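Local atomic coordinates of lipoprotein (Actinomyces odontolyticus, PDB entry 3UP9), a protein that probably serves as the membrane-anchored, substrate-binding lipoprotein of a methionine uptake system, holding the amino acid in the cleft between two lobes. Residues Asp58-Leu68 with Pro199-Lys207; Leu122-Ile133 with Ile142-Phe153. All blocks are in the same frame, centred on the assembly; numbering follows the deposited sequence.

Interaction 1: Asp58-Leu68 with Pro199-Lys207. With MSE (selenomethionine), chain B.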
# COMPACT_ATOMS: atom_id res chain seq x y z
N ASP A 58 -15.05 -7.54 8.96
CA ASP A 58 -15.23 -8.79 8.23
C ASP A 58 -14.06 -9.01 7.26
O ASP A 58 -13.68 -10.15 7.01
CB ASP A 58 -16.56 -8.79 7.48
CG ASP A 58 -17.78 -8.84 8.42
OD1 ASP A 58 -17.80 -9.70 9.34
OD2 ASP A 58 -18.75 -8.06 8.19
N ALA A 59 -13.52 -7.93 6.72
CA ALA A 59 -12.45 -8.00 5.71
C ALA A 59 -11.72 -6.68 5.79
O ALA A 59 -12.24 -5.74 6.34
CB ALA A 59 -13.00 -8.25 4.29
N ASN A 60 -10.50 -6.61 5.28
CA ASN A 60 -9.87 -5.31 5.01
C ASN A 60 -9.30 -5.33 3.60
O ASN A 60 -9.06 -6.38 3.01
CB ASN A 60 -8.86 -4.83 6.09
CG ASN A 60 -7.64 -5.74 6.24
OD1 ASN A 60 -7.08 -6.21 5.25
ND2 ASN A 60 -7.19 -5.96 7.50
N PHE A 61 -9.13 -4.14 3.04
CA PHE A 61 -8.61 -3.97 1.70
C PHE A 61 -7.67 -2.77 1.73
O PHE A 61 -8.10 -1.63 1.59
CB PHE A 61 -9.74 -3.81 0.66
CG PHE A 61 -9.25 -3.51 -0.72
CD1 PHE A 61 -8.19 -4.24 -1.27
CD2 PHE A 61 -9.82 -2.47 -1.45
CE1 PHE A 61 -7.73 -3.94 -2.56
CE2 PHE A 61 -9.37 -2.17 -2.75
CZ PHE A 61 -8.31 -2.90 -3.30
N TYR A 62 -6.39 -3.04 2.01
CA TYR A 62 -5.38 -1.98 2.16
C TYR A 62 -3.95 -2.46 2.00
O TYR A 62 -3.08 -1.65 1.89
CB TYR A 62 -5.50 -1.30 3.53
CG TYR A 62 -4.79 -2.01 4.66
CD1 TYR A 62 -5.34 -3.14 5.26
CD2 TYR A 62 -3.59 -1.55 5.14
CE1 TYR A 62 -4.69 -3.80 6.29
CE2 TYR A 62 -2.95 -2.21 6.15
CZ TYR A 62 -3.49 -3.36 6.72
OH TYR A 62 -2.84 -3.99 7.76
N GLN A 63 -3.70 -3.78 2.02
CA GLN A 63 -2.37 -4.29 2.16
C GLN A 63 -1.89 -5.15 0.96
O GLN A 63 -2.70 -5.64 0.17
CB GLN A 63 -2.22 -5.03 3.49
CG GLN A 63 -2.67 -6.45 3.50
CD GLN A 63 -2.84 -6.97 4.90
OE1 GLN A 63 -1.86 -7.23 5.57
NE2 GLN A 63 -4.09 -7.13 5.34
N THR A 64 -0.58 -5.25 0.84
CA THR A 64 0.10 -5.91 -0.24
C THR A 64 0.38 -7.31 0.26
O THR A 64 0.39 -7.57 1.45
CB THR A 64 1.43 -5.18 -0.64
OG1 THR A 64 2.38 -5.20 0.48
CG2 THR A 64 1.19 -3.71 -1.09
N VAL A 65 0.61 -8.20 -0.69
CA VAL A 65 0.87 -9.60 -0.42
C VAL A 65 2.12 -9.78 0.43
O VAL A 65 2.07 -10.54 1.38
CB VAL A 65 0.83 -10.47 -1.73
CG1 VAL A 65 1.64 -11.79 -1.59
CG2 VAL A 65 -0.63 -10.75 -2.11
N PRO A 66 3.23 -9.09 0.12
CA PRO A 66 4.38 -9.19 1.00
C PRO A 66 4.21 -8.66 2.45
O PRO A 66 4.74 -9.26 3.39
CB PRO A 66 5.46 -8.40 0.25
CG PRO A 66 5.03 -8.39 -1.19
CD PRO A 66 3.53 -8.31 -1.09
N TYR A 67 3.50 -7.56 2.62
CA TYR A 67 3.21 -7.06 3.94
C TYR A 67 2.36 -8.07 4.71
O TYR A 67 2.62 -8.31 5.91
CB TYR A 67 2.49 -5.70 3.81
CG TYR A 67 2.05 -5.13 5.14
CD1 TYR A 67 0.86 -5.55 5.75
CD2 TYR A 67 2.81 -4.17 5.78
CE1 TYR A 67 0.45 -5.01 6.96
CE2 TYR A 67 2.39 -3.64 7.00
CZ TYR A 67 1.22 -4.07 7.59
OH TYR A 67 0.82 -3.59 8.85
N LEU A 68 1.34 -8.63 4.05
CA LEU A 68 0.48 -9.66 4.67
C LEU A 68 1.30 -10.87 5.14
O LEU A 68 1.13 -11.33 6.25
CB LEU A 68 -0.67 -10.09 3.73
CG LEU A 68 -1.55 -11.29 4.18
CD1 LEU A 68 -2.31 -10.96 5.46
CD2 LEU A 68 -2.53 -11.66 3.04
N PRO A 199 5.81 -7.84 -6.90
CA PRO A 199 4.91 -8.69 -6.09
C PRO A 199 3.96 -7.93 -5.16
O PRO A 199 3.06 -8.59 -4.58
CB PRO A 199 5.87 -9.59 -5.30
CG PRO A 199 7.06 -8.71 -5.10
CD PRO A 199 7.20 -7.95 -6.42
N ALA A 200 4.11 -6.60 -5.05
CA ALA A 200 3.35 -5.81 -4.09
C ALA A 200 1.94 -5.45 -4.54
O ALA A 200 1.51 -4.27 -4.43
CB ALA A 200 4.12 -4.54 -3.68
N VAL A 201 1.19 -6.47 -4.97
CA VAL A 201 -0.21 -6.27 -5.32
C VAL A 201 -1.09 -6.24 -4.05
O VAL A 201 -0.88 -6.98 -3.07
CB VAL A 201 -0.71 -7.36 -6.30
CG1 VAL A 201 0.05 -7.26 -7.63
CG2 VAL A 201 -0.59 -8.76 -5.69
N ASN A 202 -2.11 -5.40 -4.11
CA ASN A 202 -3.04 -5.17 -3.02
C ASN A 202 -4.23 -6.14 -3.03
O ASN A 202 -4.89 -6.30 -4.03
CB ASN A 202 -3.59 -3.74 -3.10
CG ASN A 202 -2.60 -2.71 -2.67
OD1 ASN A 202 -2.68 -2.18 -1.54
ND2 ASN A 202 -1.66 -2.37 -3.58
N VAL A 203 -4.53 -6.73 -1.89
CA VAL A 203 -5.48 -7.83 -1.79
C VAL A 203 -6.53 -7.61 -0.72
O VAL A 203 -6.31 -6.87 0.24
CB VAL A 203 -4.72 -9.19 -1.58
CG1 VAL A 203 -4.00 -9.59 -2.87
CG2 VAL A 203 -3.75 -9.10 -0.42
N LEU A 204 -7.69 -8.25 -0.93
CA LEU A 204 -8.78 -8.34 0.07
C LEU A 204 -8.32 -9.39 1.07
O LEU A 204 -7.83 -10.45 0.65
CB LEU A 204 -10.13 -8.76 -0.57
CG LEU A 204 -11.33 -8.78 0.39
CD1 LEU A 204 -11.83 -7.39 0.72
CD2 LEU A 204 -12.46 -9.56 -0.25
N VAL A 205 -8.40 -9.11 2.37
CA VAL A 205 -7.95 -10.06 3.40
C VAL A 205 -9.10 -10.22 4.36
O VAL A 205 -9.77 -9.25 4.67
CB VAL A 205 -6.62 -9.64 4.12
CG1 VAL A 205 -6.26 -10.58 5.27
CG2 VAL A 205 -5.49 -9.46 3.13
N TRP A 206 -9.34 -11.46 4.77
CA TRP A 206 -10.33 -11.78 5.78
C TRP A 206 -9.79 -12.88 6.71
O TRP A 206 -8.72 -13.47 6.50
CB TRP A 206 -11.65 -12.16 5.09
CG TRP A 206 -11.59 -13.41 4.26
CD1 TRP A 206 -11.88 -14.71 4.68
CD2 TRP A 206 -11.13 -13.56 2.87
NE1 TRP A 206 -11.64 -15.60 3.69
CE2 TRP A 206 -11.20 -14.99 2.57
CE3 TRP A 206 -10.65 -12.68 1.87
CZ2 TRP A 206 -10.85 -15.50 1.31
CZ3 TRP A 206 -10.30 -13.21 0.62
CH2 TRP A 206 -10.39 -14.59 0.36
N LYS A 207 -10.53 -13.17 7.78
CA LYS A 207 -10.05 -14.11 8.79
C LYS A 207 -10.55 -15.50 8.39
O LYS A 207 -11.70 -15.64 7.97
CB LYS A 207 -10.58 -13.71 10.17
CG LYS A 207 -9.81 -14.26 11.35
CD LYS A 207 -10.16 -13.46 12.58
CE LYS A 207 -10.13 -14.30 13.85
NZ LYS A 207 -8.87 -14.05 14.59
N MSE B . -1.37 0.63 -0.38
CA MSE B . 0.02 0.26 -0.04
C MSE B . 0.84 -0.17 -1.24
O MSE B . 0.28 -0.78 -2.19
OXT MSE B . 2.05 0.11 -1.21
CB MSE B . 0.02 -0.87 0.96
CG MSE B . 1.44 -1.25 1.50
SE MSE B . 1.31 -2.70 2.74
CE MSE B . 0.02 -2.02 4.11
O HOH W 1 -13.18 -12.35 8.36
O HOH W 2 -5.94 -5.83 2.62
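Strands 59-64 and 201-207 pair antiparallel, their axes 4.7 Å apart at closest approach, and N60 and V205 bond in both directions: N60 N reaches V205 O at 2.8 Å, and V205 N returns to N60 O. Beyond F61 the ladder is interrupted. Water 2 bridges Y62 N and V203 O there, and V203 N then bonds to Q63 O at 3.0 Å. This is the mixed sheet of one lobe of a periplasmic-binding-protein fold, the C-terminal end of 59-64 and the N-terminal end of 201-207 lying beside the selenomethionine. On the face carrying N60, Q63 and V205, the side chain of Q63 runs roughly perpendicular across that of V205, NE2 lying 3.5 Å from V205 CG2; N49 of helix 46-53 takes hydrogen bonds from both Q63 NE2 and N60 ND2. From the start of helix 65-75, L68 CD2 meets V205 CG2 tip to tip at 3.7 Å, while V65 CG2 packs on V203 CG1. The other face brings T64 and N202 to the ligand. N202 CG lies beside its backbone N (chi1 -74°), which carries the amide to the ligand: H18 bonds to OD1, and OD1 accepts a weak bond from the ligand N. Y67 lays one ring face under the ligand methyl CE, 3.7 Å above its plane. The firmer amide bond runs from N202 ND2 to the ligand carboxylate O, at 2.9 Å and 153°.

Interaction 2: Leu122-Ile133 with Ile142-Phe153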
# COMPACT_ATOMS: atom_id res chain seq x y z
N LEU A 122 13.99 0.27 0.60
CA LEU A 122 15.42 -0.09 0.48
C LEU A 122 15.76 -0.72 -0.86
O LEU A 122 16.73 -0.30 -1.48
CB LEU A 122 15.92 -0.91 1.69
CG LEU A 122 16.03 -0.03 2.99
CD1 LEU A 122 16.33 -0.90 4.20
CD2 LEU A 122 17.02 1.12 2.82
N GLU A 123 14.95 -1.65 -1.36
CA GLU A 123 15.17 -2.24 -2.72
C GLU A 123 15.12 -1.14 -3.82
O GLU A 123 15.90 -1.15 -4.77
CB GLU A 123 14.09 -3.26 -3.09
CG GLU A 123 13.73 -4.33 -2.07
CD GLU A 123 14.80 -5.36 -1.87
OE1 GLU A 123 15.84 -5.24 -2.56
OE2 GLU A 123 14.58 -6.28 -1.03
N LEU A 124 14.13 -0.25 -3.69
CA LEU A 124 13.92 0.78 -4.67
C LEU A 124 15.17 1.62 -4.71
O LEU A 124 15.63 1.94 -5.80
CB LEU A 124 12.68 1.65 -4.34
CG LEU A 124 12.43 2.78 -5.32
CD1 LEU A 124 12.17 2.15 -6.69
CD2 LEU A 124 11.26 3.62 -4.82
N LEU A 125 15.72 1.97 -3.53
CA LEU A 125 16.94 2.77 -3.46
C LEU A 125 18.15 1.99 -4.02
O LEU A 125 19.00 2.61 -4.66
CB LEU A 125 17.17 3.37 -2.05
CG LEU A 125 16.05 4.33 -1.49
CD1 LEU A 125 16.24 4.70 -0.03
CD2 LEU A 125 15.91 5.57 -2.35
N ALA A 126 18.23 0.67 -3.80
CA ALA A 126 19.25 -0.18 -4.45
C ALA A 126 19.21 -0.07 -5.97
O ALA A 126 20.25 -0.08 -6.57
CB ALA A 126 19.12 -1.64 -4.05
N THR A 127 18.04 0.05 -6.60
CA THR A 127 17.99 0.11 -8.09
C THR A 127 18.65 1.38 -8.56
O THR A 127 19.07 1.44 -9.69
CB THR A 127 16.55 0.10 -8.71
OG1 THR A 127 15.78 1.26 -8.27
CG2 THR A 127 15.82 -1.22 -8.36
N GLN A 128 18.68 2.42 -7.70
CA GLN A 128 19.34 3.71 -7.96
C GLN A 128 20.84 3.79 -7.53
O GLN A 128 21.42 4.86 -7.62
CB GLN A 128 18.55 4.89 -7.30
CG GLN A 128 17.06 5.02 -7.63
CD GLN A 128 16.82 4.95 -9.11
OE1 GLN A 128 17.21 5.85 -9.84
NE2 GLN A 128 16.26 3.84 -9.58
N GLY A 129 21.45 2.70 -7.10
CA GLY A 129 22.85 2.69 -6.71
C GLY A 129 23.16 3.36 -5.37
O GLY A 129 24.32 3.59 -5.07
N LEU A 130 22.14 3.64 -4.54
CA LEU A 130 22.29 4.43 -3.30
C LEU A 130 22.55 3.57 -2.05
O LEU A 130 23.19 4.04 -1.12
CB LEU A 130 21.08 5.36 -3.11
CG LEU A 130 21.14 6.49 -2.07
CD1 LEU A 130 22.16 7.49 -2.53
CD2 LEU A 130 19.79 7.18 -1.85
N VAL A 131 22.03 2.35 -2.02
CA VAL A 131 22.41 1.37 -1.01
C VAL A 131 22.75 0.00 -1.65
O VAL A 131 22.33 -0.36 -2.76
CB VAL A 131 21.31 1.20 0.09
CG1 VAL A 131 20.91 2.55 0.70
CG2 VAL A 131 20.08 0.47 -0.46
N SER A 132 23.53 -0.77 -0.94
CA SER A 132 23.88 -2.13 -1.35
C SER A 132 23.16 -3.12 -0.41
O SER A 132 23.22 -2.94 0.81
CB SER A 132 25.38 -2.27 -1.26
OG SER A 132 25.68 -3.57 -0.95
N ILE A 133 22.40 -4.09 -0.94
CA ILE A 133 21.76 -5.11 -0.07
C ILE A 133 22.52 -6.44 -0.11
O ILE A 133 22.68 -7.01 -1.17
CB ILE A 133 20.28 -5.35 -0.43
CG1 ILE A 133 19.50 -4.02 -0.37
CG2 ILE A 133 19.71 -6.39 0.53
CD1 ILE A 133 18.45 -3.84 -1.43
N ILE A 142 17.29 -0.65 7.55
CA ILE A 142 18.28 0.43 7.57
C ILE A 142 19.61 0.10 8.25
O ILE A 142 20.64 0.68 7.84
CB ILE A 142 17.72 1.79 8.10
CG1 ILE A 142 17.24 1.75 9.57
CG2 ILE A 142 16.67 2.31 7.13
CD1 ILE A 142 16.77 3.10 10.13
N ASN A 143 19.62 -0.84 9.22
CA ASN A 143 20.87 -1.31 9.87
C ASN A 143 21.61 -2.44 9.14
O ASN A 143 22.74 -2.72 9.52
CB ASN A 143 20.64 -1.80 11.31
CG ASN A 143 19.85 -0.82 12.14
OD1 ASN A 143 20.14 0.38 12.20
ND2 ASN A 143 18.79 -1.32 12.76
N THR A 144 21.02 -3.10 8.13
CA THR A 144 21.73 -4.21 7.44
C THR A 144 22.16 -3.91 5.99
O THR A 144 22.89 -4.68 5.42
CB THR A 144 20.95 -5.57 7.51
OG1 THR A 144 19.87 -5.58 6.57
CG2 THR A 144 20.41 -5.84 8.93
N VAL A 145 21.71 -2.79 5.42
CA VAL A 145 22.14 -2.37 4.06
C VAL A 145 23.44 -1.53 4.19
O VAL A 145 23.79 -1.12 5.30
CB VAL A 145 21.02 -1.64 3.31
CG1 VAL A 145 19.84 -2.58 3.21
CG2 VAL A 145 20.65 -0.33 4.00
N THR A 146 24.20 -1.36 3.10
CA THR A 146 25.44 -0.56 3.14
C THR A 146 25.15 0.67 2.35
O THR A 146 24.72 0.57 1.21
CB THR A 146 26.68 -1.25 2.51
OG1 THR A 146 26.90 -2.51 3.12
CG2 THR A 146 27.96 -0.38 2.63
N LYS A 147 25.38 1.84 2.93
CA LYS A 147 25.09 3.11 2.29
C LYS A 147 26.21 3.36 1.31
O LYS A 147 27.37 3.15 1.64
CB LYS A 147 24.95 4.22 3.36
CG LYS A 147 23.51 4.37 3.88
CD LYS A 147 23.32 4.56 5.38
CE LYS A 147 24.16 5.67 5.97
NZ LYS A 147 23.54 6.07 7.26
N LEU A 148 25.89 3.73 0.07
CA LEU A 148 26.95 3.95 -0.95
C LEU A 148 27.27 5.43 -1.20
O LEU A 148 28.19 5.75 -1.94
CB LEU A 148 26.65 3.21 -2.26
CG LEU A 148 26.57 1.67 -2.18
CD1 LEU A 148 25.98 1.12 -3.48
CD2 LEU A 148 27.90 1.05 -1.89
N LYS A 149 26.53 6.33 -0.54
CA LYS A 149 26.84 7.77 -0.48
C LYS A 149 26.64 8.17 0.99
O LYS A 149 26.06 7.43 1.76
CB LYS A 149 25.91 8.57 -1.42
CG LYS A 149 25.95 8.17 -2.90
CD LYS A 149 27.25 8.61 -3.61
CE LYS A 149 27.44 8.08 -5.06
NZ LYS A 149 26.83 8.88 -6.17
N ASN A 150 27.13 9.33 1.40
CA ASN A 150 26.99 9.75 2.78
C ASN A 150 25.67 10.49 3.05
O ASN A 150 25.51 11.66 2.72
CB ASN A 150 28.17 10.63 3.20
CG ASN A 150 28.11 11.00 4.68
OD1 ASN A 150 27.85 12.14 5.03
ND2 ASN A 150 28.29 10.01 5.55
N PHE A 151 24.71 9.78 3.63
CA PHE A 151 23.46 10.36 4.04
C PHE A 151 22.94 9.57 5.26
O PHE A 151 23.53 8.56 5.62
CB PHE A 151 22.46 10.30 2.87
CG PHE A 151 22.00 8.90 2.54
CD1 PHE A 151 22.74 8.08 1.69
CD2 PHE A 151 20.85 8.39 3.10
CE1 PHE A 151 22.33 6.78 1.43
CE2 PHE A 151 20.44 7.07 2.85
CZ PHE A 151 21.18 6.27 2.03
N ASP A 152 21.85 10.01 5.89
CA ASP A 152 21.18 9.29 6.97
C ASP A 152 19.73 8.99 6.62
O ASP A 152 19.02 9.84 6.08
CB ASP A 152 21.21 10.12 8.26
CG ASP A 152 22.61 10.41 8.71
OD1 ASP A 152 23.43 9.47 8.71
OD2 ASP A 152 22.91 11.58 9.02
N PHE A 153 19.30 7.77 6.94
CA PHE A 153 17.88 7.47 6.93
C PHE A 153 17.21 8.01 8.17
O PHE A 153 17.80 8.05 9.25
CB PHE A 153 17.64 5.98 6.87
CG PHE A 153 17.99 5.34 5.56
CD1 PHE A 153 17.17 5.50 4.48
CD2 PHE A 153 19.12 4.54 5.44
CE1 PHE A 153 17.48 4.90 3.27
CE2 PHE A 153 19.42 3.91 4.25
CZ PHE A 153 18.60 4.10 3.16
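S132 and T146 exchange a reciprocal pair of backbone hydrogen bonds, S132 N to T146 O at 2.8 Å and T146 N to S132 O at 2.9 Å. A third bond runs from L148 N to L130 O at 3.0 Å, nearly straight at hydrogen (165°). Just past this bond the L148 side chain reaches toward the other segment, CD1 coming to 3.4 Å from G129 O. The S132-T146 pair forms a two-stranded antiparallel ribbon, 131-132 with 146-147, and the L148-L130 bond continues it by one residue on each side; the ribbon is inserted in the connection from helix 115-127 to strand 151-156, the edge strand of the five-stranded sheet in this lobe. Beneath the ribbon two phenylalanine rings meet T-shaped: an edge of F151 stands over the face of F153, with F151 CE2 3.4 Å above its plane. V131 CG1 sits near the ring plane at the edge of both. With its CG between the backbone N and the carbonyl carbon (chi1 69°), F151 turns its ring toward L130, whose CG packs 3.7 Å from F151 CE1. From the helix, L125 CD1 approaches the F153 edge, while L122 CD2 lies obliquely, 3.4 Å from F153 CZ. The second branch of L122, CD1, extends to V145 CG1. Farther out, V145 and I133 run alongside each other in the same direction, with I133 CG1 3.9 Å from V145 CG1.

How the interactions relate
The two contacts differ in their distance from the pocket. Interaction 1, centred 9 Å from the centre of the chain, supplies five of the twelve pocket residues; interaction 2, centred 21 Å from it, supplies none. Their centres are 27 Å apart, the nearest atoms about 9 Å, and they do not touch. Helix 115-127 links them: its earlier part gives N117 and R120 to the pocket, R120 also touching T64 and A200 of interaction 1, while its last turns pack within interaction 2. In sequence, 122-153 falls between the two strands that interaction 1 joins.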